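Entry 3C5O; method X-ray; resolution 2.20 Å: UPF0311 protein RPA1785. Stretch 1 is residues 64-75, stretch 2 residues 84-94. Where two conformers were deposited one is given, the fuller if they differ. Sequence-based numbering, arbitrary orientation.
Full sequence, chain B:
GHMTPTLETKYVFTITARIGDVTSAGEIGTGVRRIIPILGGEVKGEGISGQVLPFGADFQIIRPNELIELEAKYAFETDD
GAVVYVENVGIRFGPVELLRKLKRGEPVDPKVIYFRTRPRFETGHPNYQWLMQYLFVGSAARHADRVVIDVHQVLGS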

# COMPACT_ATOMS: atom_id res chain seq x y z
N PRO B 64 -18.98 -8.16 -2.71
CA PRO B 64 -20.26 -8.73 -3.12
C PRO B 64 -21.38 -8.55 -2.09
O PRO B 64 -22.54 -8.60 -2.46
CB PRO B 64 -19.94 -10.23 -3.34
CG PRO B 64 -18.46 -10.32 -3.47
CD PRO B 64 -17.95 -9.20 -2.57
N ASN B 65 -21.04 -8.31 -0.82
CA ASN B 65 -22.06 -7.96 0.18
C ASN B 65 -22.38 -6.45 0.23
O ASN B 65 -23.11 -6.00 1.10
CB ASN B 65 -21.66 -8.47 1.57
CG ASN B 65 -20.47 -7.72 2.16
OD1 ASN B 65 -19.87 -6.87 1.51
ND2 ASN B 65 -20.12 -8.03 3.40
N GLU B 66 -21.80 -5.67 -0.69
CA GLU B 66 -22.11 -4.25 -0.86
C GLU B 66 -21.38 -3.30 0.09
O GLU B 66 -21.55 -2.09 0.01
CB GLU B 66 -23.61 -3.98 -0.83
CG GLU B 66 -24.39 -4.78 -1.88
CD GLU B 66 -24.84 -3.91 -3.04
OE1 GLU B 66 -26.02 -4.09 -3.42
OE2 GLU B 66 -24.06 -3.06 -3.55
N LEU B 67 -20.58 -3.87 0.99
CA LEU B 67 -19.55 -3.14 1.71
C LEU B 67 -18.72 -2.36 0.69
O LEU B 67 -18.39 -2.89 -0.37
CB LEU B 67 -18.66 -4.15 2.46
CG LEU B 67 -17.58 -3.84 3.51
CD1 LEU B 67 -16.52 -2.86 3.05
CD2 LEU B 67 -18.19 -3.46 4.83
N ILE B 68 -18.43 -1.10 0.99
CA ILE B 68 -17.55 -0.31 0.14
C ILE B 68 -16.26 0.01 0.87
O ILE B 68 -16.29 0.55 1.97
CB ILE B 68 -18.21 0.98 -0.32
CG1 ILE B 68 -19.49 0.65 -1.11
CG2 ILE B 68 -17.26 1.77 -1.21
CD1 ILE B 68 -20.27 1.88 -1.55
N GLU B 69 -15.14 -0.38 0.25
CA GLU B 69 -13.80 -0.07 0.69
C GLU B 69 -13.42 1.26 0.04
O GLU B 69 -13.45 1.38 -1.18
CB GLU B 69 -12.83 -1.18 0.27
CG GLU B 69 -13.08 -2.53 0.97
CD GLU B 69 -12.16 -3.66 0.47
OE1 GLU B 69 -12.38 -4.83 0.84
OE2 GLU B 69 -11.21 -3.38 -0.30
N LEU B 70 -13.10 2.27 0.86
CA LEU B 70 -12.79 3.58 0.32
C LEU B 70 -11.29 3.80 0.39
O LEU B 70 -10.62 3.32 1.29
CB LEU B 70 -13.46 4.68 1.13
CG LEU B 70 -14.72 4.33 1.90
CD1 LEU B 70 -14.78 5.30 3.03
CD2 LEU B 70 -15.92 4.42 1.03
N GLU B 71 -10.79 4.56 -0.57
CA GLU B 71 -9.37 4.88 -0.65
C GLU B 71 -9.27 6.16 -1.44
O GLU B 71 -9.14 6.12 -2.65
CB GLU B 71 -8.63 3.72 -1.30
CG GLU B 71 -7.14 3.86 -1.41
CD GLU B 71 -6.49 2.50 -1.53
OE1 GLU B 71 -6.67 1.79 -2.58
OE2 GLU B 71 -5.84 2.11 -0.53
N ALA B 72 -9.42 7.29 -0.77
CA ALA B 72 -9.44 8.58 -1.43
C ALA B 72 -8.09 9.30 -1.25
O ALA B 72 -7.53 9.29 -0.17
CB ALA B 72 -10.57 9.43 -0.86
N LYS B 73 -7.60 9.92 -2.33
CA LYS B 73 -6.37 10.67 -2.31
C LYS B 73 -6.65 12.02 -2.94
O LYS B 73 -7.10 12.11 -4.06
CB LYS B 73 -5.27 9.93 -3.05
CG LYS B 73 -4.90 8.62 -2.38
CD LYS B 73 -3.82 7.86 -3.12
CE LYS B 73 -3.68 6.48 -2.44
NZ LYS B 73 -2.38 5.82 -2.75
N TYR B 74 -6.41 13.06 -2.15
CA TYR B 74 -6.60 14.43 -2.57
C TYR B 74 -5.79 15.35 -1.67
O TYR B 74 -4.96 14.88 -0.88
CB TYR B 74 -8.09 14.80 -2.51
CG TYR B 74 -8.77 14.54 -1.18
CD1 TYR B 74 -9.09 15.58 -0.31
CD2 TYR B 74 -9.14 13.24 -0.80
CE1 TYR B 74 -9.75 15.34 0.91
CE2 TYR B 74 -9.79 12.99 0.41
CZ TYR B 74 -10.10 14.04 1.25
OH TYR B 74 -10.76 13.78 2.44
N ALA B 75 -6.02 16.66 -1.78
CA ALA B 75 -5.25 17.61 -1.02
C ALA B 75 -6.13 18.79 -0.65
O ALA B 75 -7.14 19.06 -1.31
CB ALA B 75 -4.05 18.08 -1.81
N VAL B 84 -1.91 20.38 2.25
CA VAL B 84 -2.03 19.13 2.99
C VAL B 84 -2.55 18.05 2.07
O VAL B 84 -3.65 18.16 1.52
CB VAL B 84 -2.97 19.24 4.25
CG1 VAL B 84 -2.90 17.96 5.09
CG2 VAL B 84 -2.59 20.47 5.13
N TYR B 85 -1.73 17.02 1.89
CA TYR B 85 -2.11 15.81 1.15
C TYR B 85 -2.91 14.86 2.06
O TYR B 85 -2.50 14.58 3.19
CB TYR B 85 -0.84 15.19 0.59
CG TYR B 85 -0.96 13.74 0.15
CD1 TYR B 85 -1.89 13.34 -0.81
CD2 TYR B 85 -0.09 12.77 0.67
CE1 TYR B 85 -2.01 12.00 -1.19
CE2 TYR B 85 -0.19 11.47 0.29
CZ TYR B 85 -1.14 11.08 -0.63
OH TYR B 85 -1.19 9.74 -1.00
N VAL B 86 -4.07 14.42 1.58
CA VAL B 86 -4.96 13.53 2.33
C VAL B 86 -5.06 12.16 1.68
O VAL B 86 -5.30 12.04 0.49
CB VAL B 86 -6.40 14.09 2.48
CG1 VAL B 86 -7.23 13.20 3.44
CG2 VAL B 86 -6.39 15.54 2.97
N GLU B 87 -4.83 11.15 2.48
CA GLU B 87 -5.10 9.78 2.11
C GLU B 87 -6.20 9.32 3.06
O GLU B 87 -5.94 9.18 4.24
CB GLU B 87 -3.84 8.99 2.36
CG GLU B 87 -3.47 7.97 1.36
CD GLU B 87 -2.07 7.43 1.60
OE1 GLU B 87 -1.91 6.56 2.50
OE2 GLU B 87 -1.12 7.89 0.90
N ASN B 88 -7.42 9.10 2.56
CA ASN B 88 -8.57 8.75 3.42
C ASN B 88 -9.09 7.32 3.14
O ASN B 88 -9.70 7.05 2.09
CB ASN B 88 -9.66 9.80 3.22
CG ASN B 88 -10.72 9.79 4.31
OD1 ASN B 88 -10.50 9.37 5.45
ND2 ASN B 88 -11.91 10.30 3.95
N VAL B 89 -8.82 6.40 4.06
CA VAL B 89 -9.10 4.99 3.84
C VAL B 89 -10.10 4.46 4.88
O VAL B 89 -9.95 4.71 6.08
CB VAL B 89 -7.80 4.13 3.84
CG1 VAL B 89 -8.12 2.69 3.46
CG2 VAL B 89 -6.76 4.68 2.86
N GLY B 90 -11.12 3.74 4.41
CA GLY B 90 -12.09 3.21 5.32
C GLY B 90 -13.13 2.32 4.70
O GLY B 90 -12.88 1.61 3.72
N ILE B 91 -14.29 2.32 5.34
CA ILE B 91 -15.39 1.49 4.89
C ILE B 91 -16.73 2.20 5.02
O ILE B 91 -16.93 3.06 5.86
CB ILE B 91 -15.42 0.08 5.59
CG1 ILE B 91 -15.51 0.16 7.09
CG2 ILE B 91 -14.16 -0.75 5.26
CD1 ILE B 91 -15.81 -1.18 7.71
N ARG B 92 -17.64 1.84 4.12
CA ARG B 92 -19.02 2.20 4.28
C ARG B 92 -19.87 0.94 4.14
O ARG B 92 -19.72 0.17 3.18
CB ARG B 92 -19.43 3.25 3.27
CG ARG B 92 -20.89 3.60 3.37
CD ARG B 92 -21.15 4.90 2.70
NE ARG B 92 -21.13 4.77 1.25
CZ ARG B 92 -20.32 5.43 0.43
NH1 ARG B 92 -19.42 6.29 0.89
NH2 ARG B 92 -20.44 5.23 -0.87
N PHE B 93 -20.75 0.73 5.11
CA PHE B 93 -21.60 -0.45 5.18
C PHE B 93 -22.94 -0.02 5.79
O PHE B 93 -23.12 1.14 6.14
CB PHE B 93 -20.91 -1.55 6.00
CG PHE B 93 -21.47 -2.95 5.78
CD1 PHE B 93 -21.55 -3.85 6.85
CD2 PHE B 93 -21.89 -3.38 4.52
CE1 PHE B 93 -22.05 -5.14 6.66
CE2 PHE B 93 -22.40 -4.68 4.32
CZ PHE B 93 -22.48 -5.56 5.39
N GLY B 94 -23.87 -0.95 5.90
CA GLY B 94 -25.21 -0.70 6.42
C GLY B 94 -26.20 -1.72 5.85
O GLY B 94 -25.81 -2.62 5.12
O HOH W 1 -21.48 0.35 1.15

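Residues 68-75 and 84-93 are neighbouring antiparallel strands, their directions 167° apart. Ile68, Leu70, Ala72 and Tyr74 each face a partner (Arg92, Gly90, Asn88 and Val86) through a reciprocal pair of backbone hydrogen bonds, from Ile68 N to Arg92 O at 2.8 Å through to Val86 N to Tyr74 O at 2.7 Å. In the alternating non-hydrogen-bonded pairs the CA hydrogens turn inward, so that Lys73 CA lies 3.3 Å from Val86 O.

The side chains of these hydrogen-bonded pairs share one face of the sheet. Tyr74 takes chi1 p (54°), which brings its ring back over the neighbouring strand; Val86 CB sits 3.9 Å from the ring centroid, 12° off the normal, in a CH-pi contact suited to a compact, beta-branched residue. Ala72 and Asn88 meet more modestly, CB to CB at 4.2 Å. Leu70, its chi1 between wells at -25°, lies against the backbone at Gly90, its CD1 3.8 Å from Ile91 N; an ideal CB on Gly90 would be 3.7 Å from Leu70 CD1, in contact but not in collision. Arg92 extends through two t torsions before chi3 turns to p (76°), placing NH2 3.4 Å from Ile68 CD1 and NH1 4.0 Å from Leu70 CD2, so aliphatic groups pack against the guanidinium.

On the other face, Lys73 is extended beyond its m chi1. Its CG meets Glu87 CG at 4.1 Å, yet Lys73 NZ and Glu87 OE2, 4.4 Å apart, are beyond salt-bridge range. Tyr85 OH donates a weak 2.7 Å hydrogen bond to Glu87 OE2.

At the loop end, Asn65, with chi1 p, accepts a 3.1 Å hydrogen bond at OD1 from Leu67 N, bracing the turn. Leu67 reaches Phe93, CD2 to CG 3.5 Å, and Ile91, CD1 to CG2 3.9 Å. A water lies 2.7 Å from Glu66 O and 2.7 Å from Arg92 O, bridging the two carbonyls.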